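Local structure of globin (Chloroflexus aurantiacus, 5D1V) at residues 26-32 with 87-91; 71-76 with 119-123; 6-10 with 105-109. The protein binds heme and, as a group II truncated hemoglobin, probably binds and carries oxygen at the heme iron. Residues are numbered along the deposited sequence.

Interaction 1. Residues 26-32 with 87-91; sequences RVEADPR and AWLEH. With HEM (protoporphyrin IX containing Fe), chain C.
Residues 26-28 end helix 13-28, the chain leaves through Asp30 (phi/psi -113/107), and 87-91 are helical (His91 N to Ala87 O, 3.2 Å). CA atoms approach most closely at Arg26-His91 (6.2 Å) and Arg32-Ala87 (6.9 Å). A salt-bridge network of Arg26, Asp30, Arg32 and Glu90 surrounds a His-carboxylate hydrogen bond: His91 (chi1 m, chi2 -44°) donates from NE2 to Asp30 OD2 (2.7 Å). Its ND1 accepts from Arg26 NE (2.9 Å), and Arg26 CB lies 3.8 Å from the His91 ring centroid, 27° off the normal, a CH-pi contact. Arg26 (m, t, p) adds a long NH2-Glu90 OE2 salt bridge, 3.7 Å. Asp30 (chi1 t) salt-bridges Arg32 and closes an Asx turn, OD1 to Arg32 N 2.9 Å. Arg32 (m, t, m) has Ala87 CB over one guanidinium face and salt-bridges Glu90 OE1 from NH2 (2.9 Å). Trp88 CD1 lies 3.3 Å from heme C1C. Glu90 also salt-bridges Arg83 of the second subunit, and Phe23 of helix 13-28 meets Trp88 of helix 82-98 edge-to-face beside the heme.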
loop_
_atom_site.group_PDB
_atom_site.type_symbol
_atom_site.label_atom_id
_atom_site.label_comp_id
_atom_site.label_asym_id
_atom_site.label_seq_id
_atom_site.Cartn_x
_atom_site.Cartn_y
_atom_site.Cartn_z
ATOM N N ARG A 26 -7.829 -11.293 8.709
ATOM C CA ARG A 26 -8.202 -10.062 8.040
ATOM C C ARG A 26 -9.343 -10.292 7.061
ATOM O O ARG A 26 -10.275 -9.511 7.009
ATOM C CB ARG A 26 -6.970 -9.467 7.335
ATOM C CG ARG A 26 -5.951 -9.035 8.350
ATOM C CD ARG A 26 -4.657 -8.589 7.757
ATOM N NE ARG A 26 -4.919 -7.361 7.041
ATOM C CZ ARG A 26 -4.500 -6.154 7.391
ATOM N NH1 ARG A 26 -3.729 -5.961 8.450
ATOM N NH2 ARG A 26 -4.853 -5.132 6.638
ATOM N N VAL A 27 -9.282 -11.371 6.292
ATOM C CA VAL A 27 -10.383 -11.719 5.395
ATOM C C VAL A 27 -11.672 -11.852 6.185
ATOM O O VAL A 27 -12.701 -11.296 5.806
ATOM C CB VAL A 27 -10.080 -13.019 4.634
ATOM C CG1 VAL A 27 -11.295 -13.511 3.863
ATOM C CG2 VAL A 27 -8.930 -12.802 3.724
ATOM N N GLU A 28 -11.623 -12.548 7.318
ATOM C CA GLU A 28 -12.847 -12.838 8.036
ATOM C C GLU A 28 -13.463 -11.527 8.523
ATOM O O GLU A 28 -14.678 -11.410 8.617
ATOM C CB GLU A 28 -12.590 -13.796 9.205
ATOM C CG GLU A 28 -13.880 -14.437 9.718
ATOM C CD GLU A 28 -13.656 -15.765 10.425
ATOM O OE1 GLU A 28 -12.489 -16.125 10.702
ATOM O OE2 GLU A 28 -14.661 -16.446 10.698
ATOM N N ALA A 29 -12.617 -10.539 8.813
ATOM C CA ALA A 29 -13.075 -9.266 9.390
ATOM C C ALA A 29 -13.384 -8.199 8.341
ATOM O O ALA A 29 -13.711 -7.060 8.693
ATOM C CB ALA A 29 -12.037 -8.739 10.367
ATOM N N ASP A 30 -13.289 -8.552 7.063
ATOM C CA ASP A 30 -13.478 -7.592 5.981
ATOM C C ASP A 30 -14.730 -7.880 5.160
ATOM O O ASP A 30 -14.731 -8.804 4.347
ATOM C CB ASP A 30 -12.268 -7.612 5.053
ATOM C CG ASP A 30 -12.307 -6.495 4.014
ATOM O OD1 ASP A 30 -13.353 -5.820 3.879
ATOM O OD2 ASP A 30 -11.285 -6.299 3.324
ATOM N N PRO A 31 -15.780 -7.061 5.327
ATOM C CA PRO A 31 -17.019 -7.317 4.575
ATOM C C PRO A 31 -16.883 -7.256 3.056
ATOM O O PRO A 31 -17.790 -7.696 2.342
ATOM C CB PRO A 31 -17.956 -6.197 5.057
ATOM C CG PRO A 31 -17.423 -5.765 6.351
ATOM C CD PRO A 31 -15.948 -5.973 6.307
ATOM N N ARG A 32 -15.796 -6.686 2.555
ATOM C CA ARG A 32 -15.575 -6.640 1.107
ATOM C C ARG A 32 -15.331 -8.022 0.541
ATOM O O ARG A 32 -15.582 -8.256 -0.639
ATOM C CB ARG A 32 -14.389 -5.741 0.771
ATOM C CG ARG A 32 -14.560 -4.308 1.206
ATOM C CD ARG A 32 -13.331 -3.522 0.855
ATOM N NE ARG A 32 -12.210 -3.840 1.733
ATOM C CZ ARG A 32 -10.982 -3.369 1.577
ATOM N NH1 ARG A 32 -10.694 -2.577 0.557
ATOM N NH2 ARG A 32 -10.031 -3.706 2.433
ATOM N N ALA A 87 -8.743 -5.290 -2.012
ATOM C CA ALA A 87 -8.925 -5.806 -0.662
ATOM C C ALA A 87 -8.025 -7.023 -0.399
ATOM O O ALA A 87 -7.347 -7.082 0.614
ATOM C CB ALA A 87 -10.400 -6.147 -0.407
ATOM N N TRP A 88 -7.984 -7.976 -1.329
ATOM C CA TRP A 88 -7.128 -9.128 -1.182
ATOM C C TRP A 88 -5.648 -8.727 -1.006
ATOM O O TRP A 88 -4.947 -9.179 -0.084
ATOM C CB TRP A 88 -7.306 -10.018 -2.406
ATOM C CG TRP A 88 -6.753 -11.375 -2.227
ATOM C CD1 TRP A 88 -7.442 -12.502 -1.895
ATOM C CD2 TRP A 88 -5.383 -11.772 -2.367
ATOM N NE1 TRP A 88 -6.599 -13.568 -1.839
ATOM C CE2 TRP A 88 -5.332 -13.158 -2.110
ATOM C CE3 TRP A 88 -4.199 -11.103 -2.713
ATOM C CZ2 TRP A 88 -4.141 -13.889 -2.167
ATOM C CZ3 TRP A 88 -3.018 -11.832 -2.759
ATOM C CH2 TRP A 88 -3.004 -13.209 -2.476
ATOM N N LEU A 89 -5.189 -7.846 -1.876
ATOM C CA LEU A 89 -3.779 -7.440 -1.891
ATOM C C LEU A 89 -3.433 -6.681 -0.614
ATOM O O LEU A 89 -2.365 -6.894 -0.039
ATOM C CB LEU A 89 -3.494 -6.596 -3.120
ATOM C CG LEU A 89 -2.060 -6.483 -3.576
ATOM C CD1 LEU A 89 -1.475 -7.862 -3.877
ATOM C CD2 LEU A 89 -2.063 -5.620 -4.812
ATOM N N GLU A 90 -4.338 -5.820 -0.149
ATOM C CA GLU A 90 -4.123 -5.120 1.122
ATOM C C GLU A 90 -3.784 -6.117 2.233
ATOM O O GLU A 90 -2.806 -5.948 2.989
ATOM C CB GLU A 90 -5.361 -4.304 1.517
ATOM C CG GLU A 90 -5.241 -3.650 2.884
ATOM C CD GLU A 90 -6.482 -2.904 3.332
ATOM O OE1 GLU A 90 -7.322 -2.547 2.474
ATOM O OE2 GLU A 90 -6.588 -2.620 4.546
ATOM N N HIS A 91 -4.602 -7.155 2.342
ATOM C CA HIS A 91 -4.456 -8.062 3.459
ATOM C C HIS A 91 -3.271 -8.987 3.284
ATOM O O HIS A 91 -2.608 -9.312 4.263
ATOM C CB HIS A 91 -5.745 -8.842 3.663
ATOM C CG HIS A 91 -6.904 -7.961 3.996
ATOM N ND1 HIS A 91 -6.807 -6.922 4.896
ATOM C CD2 HIS A 91 -8.180 -7.955 3.551
ATOM C CE1 HIS A 91 -7.971 -6.308 4.982
ATOM N NE2 HIS A 91 -8.819 -6.914 4.174
HETATM C CHA HEM C . -9.272 -19.845 -3.057
HETATM C CHB HEM C . -4.839 -18.154 -4.098
HETATM C CHC HEM C . -6.803 -13.852 -5.295
HETATM C CHD HEM C . -10.900 -15.299 -3.139
HETATM C C1A HEM C . -7.921 -19.780 -3.280
HETATM C C2A HEM C . -6.998 -20.903 -3.257
HETATM C C3A HEM C . -5.777 -20.434 -3.555
HETATM C C4A HEM C . -5.890 -18.994 -3.778
HETATM C CMA HEM C . -4.407 -21.171 -3.662
HETATM C CAA HEM C . -7.410 -22.362 -2.958
HETATM C CBA HEM C . -7.468 -23.087 -4.312
HETATM C CGA HEM C . -8.052 -24.472 -4.093
HETATM O O1A HEM C . -9.259 -24.586 -3.774
HETATM O O2A HEM C . -7.319 -25.471 -4.250
HETATM C C1B HEM C . -4.983 -16.843 -4.531
HETATM C C2B HEM C . -3.938 -15.985 -5.042
HETATM C C3B HEM C . -4.513 -14.810 -5.382
HETATM C C4B HEM C . -5.903 -14.875 -5.071
HETATM C CMB HEM C . -2.450 -16.398 -5.161
HETATM C CAB HEM C . -3.909 -13.513 -5.964
HETATM C CBB HEM C . -2.588 -13.339 -5.908
HETATM C C1C HEM C . -8.084 -13.840 -4.797
HETATM C C2C HEM C . -9.010 -12.717 -4.819
HETATM C C3C HEM C . -10.143 -13.162 -4.217
HETATM C C4C HEM C . -9.961 -14.526 -3.783
HETATM C CMC HEM C . -8.697 -11.336 -5.465
HETATM C CAC HEM C . -11.419 -12.373 -3.926
HETATM C CBC HEM C . -11.238 -11.067 -3.760
HETATM C C1D HEM C . -10.853 -16.667 -2.983
HETATM C C2D HEM C . -11.934 -17.534 -2.527
HETATM C C3D HEM C . -11.474 -18.800 -2.522
HETATM C C4D HEM C . -10.093 -18.760 -2.960
HETATM C CMD HEM C . -13.345 -17.056 -2.155
HETATM C CAD HEM C . -12.231 -20.077 -2.125
HETATM C CBD HEM C . -11.901 -20.374 -0.669
HETATM C CGD HEM C . -12.561 -21.634 -0.195
HETATM O O1D HEM C . -12.617 -21.817 1.048
HETATM O O2D HEM C . -13.039 -22.434 -1.045
HETATM N NA HEM C . -7.207 -18.637 -3.619
HETATM N NB HEM C . -6.167 -16.137 -4.569
HETATM N NC HEM C . -8.712 -14.912 -4.193
HETATM N ND HEM C . -9.764 -17.459 -3.234
HETATM FE FE HEM C . -7.974 -16.757 -3.870
HETATM O O HOH W 1 -7.937 -2.128 -0.221
HETATM O O HOH W 2 -7.497 -16.345 -1.803
#

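Interaction 2. Residues 71-76 with 119-123; sequences LRMRHA and AMMNR. With HEM (protoporphyrin IX containing Fe), chain C.
Residues 71-74 form a short helix leading into His75, and 119-123 run from the end of helix 105-119 into an irregular tail. The backbones are nearest at Arg72-Met120, 5.4 Å between CA atoms, and diverge to 7.0 Å at Ala76-Asn122. His75 (chi1 m, chi2 72°) binds the heme iron through NE2 at 2.1 Å, with water 2 also on the metal at 2.2 Å; its ND1 donates to Leu71 O at 2.8 Å. Met120, with chi1 at -147° and chi2 and chi3 both p, folds over that ring: SD lies 3.8 Å from the centroid of the His75 ring, 25° off the normal, a Met-aromatic contact. Met120 CE stands 3.8 Å from Leu71 CB. Heme C3B is 3.5 Å from Met120 CE. Arg72 NE meets Ala119 CB at 3.5 Å. Water 3 joins Arg72 O, Met120 O and Asn122 ND2, the last also bonded to Phe78 O. Iron at NE2 and the Leu71 carbonyl at ND1 thus hold the ring, leaving Met120 to pack one face, as fits the proximal histidine of a globin.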
loop_
_atom_site.group_PDB
_atom_site.type_symbol
_atom_site.label_atom_id
_atom_site.label_comp_id
_atom_site.label_asym_id
_atom_site.label_seq_id
_atom_site.Cartn_x
_atom_site.Cartn_y
_atom_site.Cartn_z
ATOM N N LEU A 71 -5.494 -21.449 -10.912
ATOM C CA LEU A 71 -6.131 -20.494 -10.013
ATOM C C LEU A 71 -7.160 -19.622 -10.713
ATOM O O LEU A 71 -8.262 -19.419 -10.194
ATOM C CB LEU A 71 -5.094 -19.620 -9.319
ATOM C CG LEU A 71 -4.127 -20.309 -8.349
ATOM C CD1 LEU A 71 -3.258 -19.279 -7.638
ATOM C CD2 LEU A 71 -4.861 -21.213 -7.337
ATOM N N ARG A 72 -6.849 -19.119 -11.900
ATOM C CA ARG A 72 -7.859 -18.320 -12.602
ATOM C C ARG A 72 -9.167 -19.085 -12.844
ATOM O O ARG A 72 -10.265 -18.521 -12.717
ATOM C CB ARG A 72 -7.279 -17.809 -13.923
ATOM C CG ARG A 72 -6.202 -16.755 -13.698
ATOM C CD ARG A 72 -5.351 -16.478 -14.946
ATOM N NE ARG A 72 -4.123 -15.766 -14.580
ATOM C CZ ARG A 72 -2.971 -16.344 -14.227
ATOM N NH1 ARG A 72 -2.858 -17.669 -14.205
ATOM N NH2 ARG A 72 -1.919 -15.595 -13.890
ATOM N N MET A 73 -9.063 -20.369 -13.175
ATOM C CA MET A 73 -10.245 -21.200 -13.338
ATOM C C MET A 73 -10.972 -21.355 -11.995
ATOM O O MET A 73 -12.210 -21.265 -11.941
ATOM C CB MET A 73 -9.862 -22.572 -13.916
ATOM C CG MET A 73 -11.005 -23.549 -13.988
ATOM S SD MET A 73 -10.405 -25.217 -14.344
ATOM C CE MET A 73 -10.262 -25.875 -12.664
ATOM N N ARG A 74 -10.222 -21.548 -10.911
ATOM C CA ARG A 74 -10.858 -21.819 -9.629
ATOM C C ARG A 74 -11.521 -20.587 -9.063
ATOM O O ARG A 74 -12.411 -20.708 -8.218
ATOM C CB ARG A 74 -9.862 -22.354 -8.604
ATOM C CG ARG A 74 -9.322 -23.736 -8.860
ATOM C CD ARG A 74 -8.416 -24.129 -7.704
ATOM N NE ARG A 74 -7.539 -25.244 -8.027
ATOM C CZ ARG A 74 -7.825 -26.512 -7.782
ATOM N NH1 ARG A 74 -8.968 -26.858 -7.209
ATOM N NH2 ARG A 74 -6.957 -27.436 -8.110
ATOM N N HIS A 75 -11.111 -19.402 -9.516
ATOM C CA HIS A 75 -11.691 -18.173 -8.993
ATOM C C HIS A 75 -12.854 -17.672 -9.857
ATOM O O HIS A 75 -13.496 -16.699 -9.505
ATOM C CB HIS A 75 -10.636 -17.073 -8.859
ATOM C CG HIS A 75 -9.696 -17.283 -7.726
ATOM N ND1 HIS A 75 -8.718 -18.265 -7.732
ATOM C CD2 HIS A 75 -9.586 -16.653 -6.531
ATOM C CE1 HIS A 75 -8.032 -18.194 -6.597
ATOM N NE2 HIS A 75 -8.554 -17.243 -5.857
ATOM N N ALA A 76 -13.143 -18.368 -10.954
ATOM C CA ALA A 76 -14.246 -17.986 -11.836
ATOM C C ALA A 76 -15.593 -17.837 -11.098
ATOM O O ALA A 76 -16.429 -17.023 -11.512
ATOM C CB ALA A 76 -14.383 -19.017 -12.974
ATOM N N ALA A 119 -4.325 -10.498 -12.412
ATOM C CA ALA A 119 -4.720 -11.519 -13.384
ATOM C C ALA A 119 -5.930 -12.392 -12.956
ATOM O O ALA A 119 -6.481 -13.143 -13.774
ATOM C CB ALA A 119 -3.530 -12.396 -13.674
ATOM N N MET A 120 -6.332 -12.324 -11.697
ATOM C CA MET A 120 -7.470 -13.080 -11.206
ATOM C C MET A 120 -8.793 -12.376 -11.520
ATOM O O MET A 120 -9.866 -12.968 -11.413
ATOM C CB MET A 120 -7.349 -13.283 -9.701
ATOM C CG MET A 120 -7.919 -14.563 -9.214
ATOM S SD MET A 120 -6.905 -15.954 -9.748
ATOM C CE MET A 120 -5.600 -15.914 -8.531
ATOM N N MET A 121 -8.741 -11.100 -11.855
ATOM C CA MET A 121 -9.979 -10.356 -12.034
ATOM C C MET A 121 -10.777 -10.955 -13.185
ATOM O O MET A 121 -10.206 -11.348 -14.211
ATOM C CB MET A 121 -9.737 -8.875 -12.326
ATOM C CG MET A 121 -9.127 -8.126 -11.154
ATOM S SD MET A 121 -9.209 -6.324 -11.274
ATOM C CE MET A 121 -10.552 -5.993 -12.397
ATOM N N ASN A 122 -12.099 -10.934 -13.040
ATOM C CA ASN A 122 -12.966 -11.509 -14.046
ATOM C C ASN A 122 -14.234 -10.699 -14.346
ATOM O O ASN A 122 -15.054 -11.131 -15.160
ATOM C CB ASN A 122 -13.321 -12.930 -13.624
ATOM C CG ASN A 122 -13.981 -12.987 -12.261
ATOM O OD1 ASN A 122 -14.804 -12.144 -11.942
ATOM N ND2 ASN A 122 -13.612 -13.994 -11.448
ATOM N N ARG A 123 -14.402 -9.528 -13.734
ATOM C CA ARG A 123 -15.600 -8.704 -13.977
ATOM C C ARG A 123 -15.263 -7.221 -13.886
ATOM O O ARG A 123 -14.684 -6.808 -12.880
ATOM C CB ARG A 123 -16.700 -9.027 -12.966
ATOM C CG ARG A 123 -17.955 -8.166 -13.133
ATOM C CD ARG A 123 -19.184 -8.998 -13.468
ATOM N NE ARG A 123 -20.206 -8.250 -14.213
ATOM C CZ ARG A 123 -20.194 -8.041 -15.535
ATOM N NH1 ARG A 123 -19.206 -8.508 -16.303
ATOM N NH2 ARG A 123 -21.182 -7.356 -16.100
HETATM C CHA HEM C . -9.272 -19.845 -3.057
HETATM C CHB HEM C . -4.839 -18.154 -4.098
HETATM C CHC HEM C . -6.803 -13.852 -5.295
HETATM C CHD HEM C . -10.900 -15.299 -3.139
HETATM C C1A HEM C . -7.921 -19.780 -3.280
HETATM C C2A HEM C . -6.998 -20.903 -3.257
HETATM C C3A HEM C . -5.777 -20.434 -3.555
HETATM C C4A HEM C . -5.890 -18.994 -3.778
HETATM C CMA HEM C . -4.407 -21.171 -3.662
HETATM C CAA HEM C . -7.410 -22.362 -2.958
HETATM C CBA HEM C . -7.468 -23.087 -4.312
HETATM C CGA HEM C . -8.052 -24.472 -4.093
HETATM O O1A HEM C . -9.259 -24.586 -3.774
HETATM O O2A HEM C . -7.319 -25.471 -4.250
HETATM C C1B HEM C . -4.983 -16.843 -4.531
HETATM C C2B HEM C . -3.938 -15.985 -5.042
HETATM C C3B HEM C . -4.513 -14.810 -5.382
HETATM C C4B HEM C . -5.903 -14.875 -5.071
HETATM C CMB HEM C . -2.450 -16.398 -5.161
HETATM C CAB HEM C . -3.909 -13.513 -5.964
HETATM C CBB HEM C . -2.588 -13.339 -5.908
HETATM C C1C HEM C . -8.084 -13.840 -4.797
HETATM C C2C HEM C . -9.010 -12.717 -4.819
HETATM C C3C HEM C . -10.143 -13.162 -4.217
HETATM C C4C HEM C . -9.961 -14.526 -3.783
HETATM C CMC HEM C . -8.697 -11.336 -5.465
HETATM C CAC HEM C . -11.419 -12.373 -3.926
HETATM C CBC HEM C . -11.238 -11.067 -3.760
HETATM C C1D HEM C . -10.853 -16.667 -2.983
HETATM C C2D HEM C . -11.934 -17.534 -2.527
HETATM C C3D HEM C . -11.474 -18.800 -2.522
HETATM C C4D HEM C . -10.093 -18.760 -2.960
HETATM C CMD HEM C . -13.345 -17.056 -2.155
HETATM C CAD HEM C . -12.231 -20.077 -2.125
HETATM C CBD HEM C . -11.901 -20.374 -0.669
HETATM C CGD HEM C . -12.561 -21.634 -0.195
HETATM O O1D HEM C . -12.617 -21.817 1.048
HETATM O O2D HEM C . -13.039 -22.434 -1.045
HETATM N NA HEM C . -7.207 -18.637 -3.619
HETATM N NB HEM C . -6.167 -16.137 -4.569
HETATM N NC HEM C . -8.712 -14.912 -4.193
HETATM N ND HEM C . -9.764 -17.459 -3.234
HETATM FE FE HEM C . -7.974 -16.757 -3.870
HETATM O O HOH W 3 -11.144 -15.517 -12.115
HETATM O O HOH W 2 -7.497 -16.345 -1.803
#

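Interaction 3. Residues 6-10 with 105-109; sequences IYEQI and ARSVM
Within the globin fold, the short N-terminal helix 6-9 packs on the first turn of helix 105-119 mainly through apolar side chains, with no hydrogen bond across. The nearest CA atoms are Ile6 and Ala105, 6.0 Å apart. Residues 6-9 and 105-109 are helical, with Ile10 N bonded to Ile6 O at 3.0 Å and Met109 N to Ala105 O at 3.1 Å. Ile6 (chi1 m, chi2 m) aims CD1 between Ala105 CB and Val108 CB, 4.1 Å from each, and sets CG2 4.1 Å from Met109 CG. Gln9 points its CA-to-CB bond toward the partner helix and touches Ala105 lightly. Ile10 has chi1 p and chi2 t and fits against Ala105 and Met109 on the inner side, where Phe16 of helix 13-28 touches both Ile10 and Met109. Positions 105, 108 and 109 supply the receiving helix face, as i, i+3 and i+4 spacing places them on one side. Met109 extends (chi1 m, chi2 t) so that SD lies 3.9 Å from Ile10 CD1, while Ile10 CG2 makes the tightest contact, 3.4 Å from Ala105 CB.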
loop_
_atom_site.group_PDB
_atom_site.type_symbol
_atom_site.label_atom_id
_atom_site.label_comp_id
_atom_site.label_asym_id
_atom_site.label_seq_id
_atom_site.Cartn_x
_atom_site.Cartn_y
_atom_site.Cartn_z
ATOM N N ILE A 6 12.745 -19.651 -2.203
ATOM C CA ILE A 6 12.101 -18.660 -1.357
ATOM C C ILE A 6 11.577 -19.345 -0.106
ATOM O O ILE A 6 11.750 -18.832 0.996
ATOM C CB ILE A 6 10.955 -17.915 -2.106
ATOM C CG1 ILE A 6 11.496 -17.125 -3.302
ATOM C CG2 ILE A 6 10.209 -17.017 -1.152
ATOM C CD1 ILE A 6 12.408 -15.987 -2.956
ATOM N N TYR A 7 10.889 -20.477 -0.286
ATOM C CA TYR A 7 10.367 -21.268 0.829
ATOM C C TYR A 7 11.408 -21.446 1.937
ATOM O O TYR A 7 11.128 -21.177 3.115
ATOM C CB TYR A 7 9.901 -22.626 0.308
ATOM C CG TYR A 7 9.371 -23.576 1.338
ATOM C CD1 TYR A 7 8.037 -23.527 1.737
ATOM C CD2 TYR A 7 10.193 -24.551 1.897
ATOM C CE1 TYR A 7 7.542 -24.406 2.675
ATOM C CE2 TYR A 7 9.701 -25.444 2.837
ATOM C CZ TYR A 7 8.373 -25.357 3.223
ATOM O OH TYR A 7 7.829 -26.235 4.131
ATOM N N GLU A 8 12.597 -21.911 1.561
ATOM C CA GLU A 8 13.694 -22.119 2.520
ATOM C C GLU A 8 14.127 -20.796 3.121
ATOM O O GLU A 8 14.337 -20.692 4.329
ATOM C CB GLU A 8 14.903 -22.782 1.847
ATOM C CG GLU A 8 14.633 -24.109 1.142
ATOM C CD GLU A 8 15.844 -24.604 0.329
ATOM O OE1 GLU A 8 16.869 -24.957 0.956
ATOM O OE2 GLU A 8 15.772 -24.632 -0.928
ATOM N N GLN A 9 14.261 -19.783 2.268
ATOM C CA GLN A 9 14.798 -18.488 2.690
ATOM C C GLN A 9 13.978 -17.840 3.791
ATOM O O GLN A 9 14.512 -17.160 4.651
ATOM C CB GLN A 9 14.863 -17.530 1.522
ATOM C CG GLN A 9 15.989 -17.806 0.537
ATOM C CD GLN A 9 15.812 -17.025 -0.746
ATOM O OE1 GLN A 9 15.766 -17.603 -1.832
ATOM N NE2 GLN A 9 15.693 -15.703 -0.629
ATOM N N ILE A 10 12.669 -18.031 3.761
ATOM C CA ILE A 10 11.818 -17.311 4.698
ATOM C C ILE A 10 11.466 -18.175 5.915
ATOM O O ILE A 10 10.730 -17.723 6.783
ATOM C CB ILE A 10 10.529 -16.751 3.991
ATOM C CG1 ILE A 10 9.499 -17.848 3.678
ATOM C CG2 ILE A 10 10.905 -15.950 2.720
ATOM C CD1 ILE A 10 8.144 -17.271 3.273
ATOM N N ALA A 105 13.360 -11.718 -0.134
ATOM C CA ALA A 105 12.351 -12.722 -0.433
ATOM C C ALA A 105 10.962 -12.100 -0.392
ATOM O O ALA A 105 10.121 -12.419 -1.225
ATOM C CB ALA A 105 12.446 -13.876 0.544
ATOM N N ARG A 106 10.708 -11.246 0.606
ATOM C CA ARG A 106 9.406 -10.588 0.724
ATOM C C ARG A 106 9.028 -9.847 -0.549
ATOM O O ARG A 106 7.859 -9.848 -0.963
ATOM C CB ARG A 106 9.378 -9.596 1.886
ATOM C CG ARG A 106 7.990 -8.973 2.118
ATOM C CD ARG A 106 8.076 -7.622 2.856
ATOM N NE ARG A 106 8.478 -7.775 4.254
ATOM C CZ ARG A 106 8.320 -6.845 5.199
ATOM N NH1 ARG A 106 7.758 -5.669 4.915
ATOM N NH2 ARG A 106 8.724 -7.094 6.437
ATOM N N SER A 107 10.003 -9.188 -1.173
ATOM C CA SER A 107 9.742 -8.439 -2.405
ATOM C C SER A 107 9.326 -9.351 -3.547
ATOM O O SER A 107 8.453 -9.003 -4.335
ATOM C CB SER A 107 10.965 -7.643 -2.840
ATOM O OG SER A 107 11.181 -6.505 -2.012
ATOM N N VAL A 108 9.965 -10.511 -3.633
ATOM C CA VAL A 108 9.629 -11.493 -4.685
ATOM C C VAL A 108 8.174 -11.926 -4.518
ATOM O O VAL A 108 7.419 -11.989 -5.484
ATOM C CB VAL A 108 10.570 -12.733 -4.665
ATOM C CG1 VAL A 108 10.114 -13.773 -5.701
ATOM C CG2 VAL A 108 12.047 -12.332 -4.921
ATOM N N MET A 109 7.790 -12.227 -3.283
ATOM C CA MET A 109 6.437 -12.642 -2.959
ATOM C C MET A 109 5.431 -11.532 -3.299
ATOM O O MET A 109 4.410 -11.803 -3.925
ATOM C CB MET A 109 6.334 -13.023 -1.489
ATOM C CG MET A 109 7.180 -14.200 -1.161
ATOM S SD MET A 109 7.152 -14.694 0.579
ATOM C CE MET A 109 5.660 -15.638 0.582
#

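How the interactions relate
All three contacts are partly buried; interaction 1 has no exposed touching residue, whereas interactions 2 and 3 have three and two. Interaction 1 is an ionic and imidazole network reaching the second subunit; interaction 2 combines metal coordination, sulfur packing and a bridging water; interaction 3 has no hydrogen bond or salt bridge and is held mainly by apolar side chains. Interactions 1 and 2 both touch the heme without touching each other, and water 2, on the iron, is bonded by Trp88 NE1. Interaction 3 lies about 24 Å from interaction 2, centre to centre, on the opposite side of the chain's centre, yet helix 105-119 begins in interaction 3 and leads to Met120 in interaction 2.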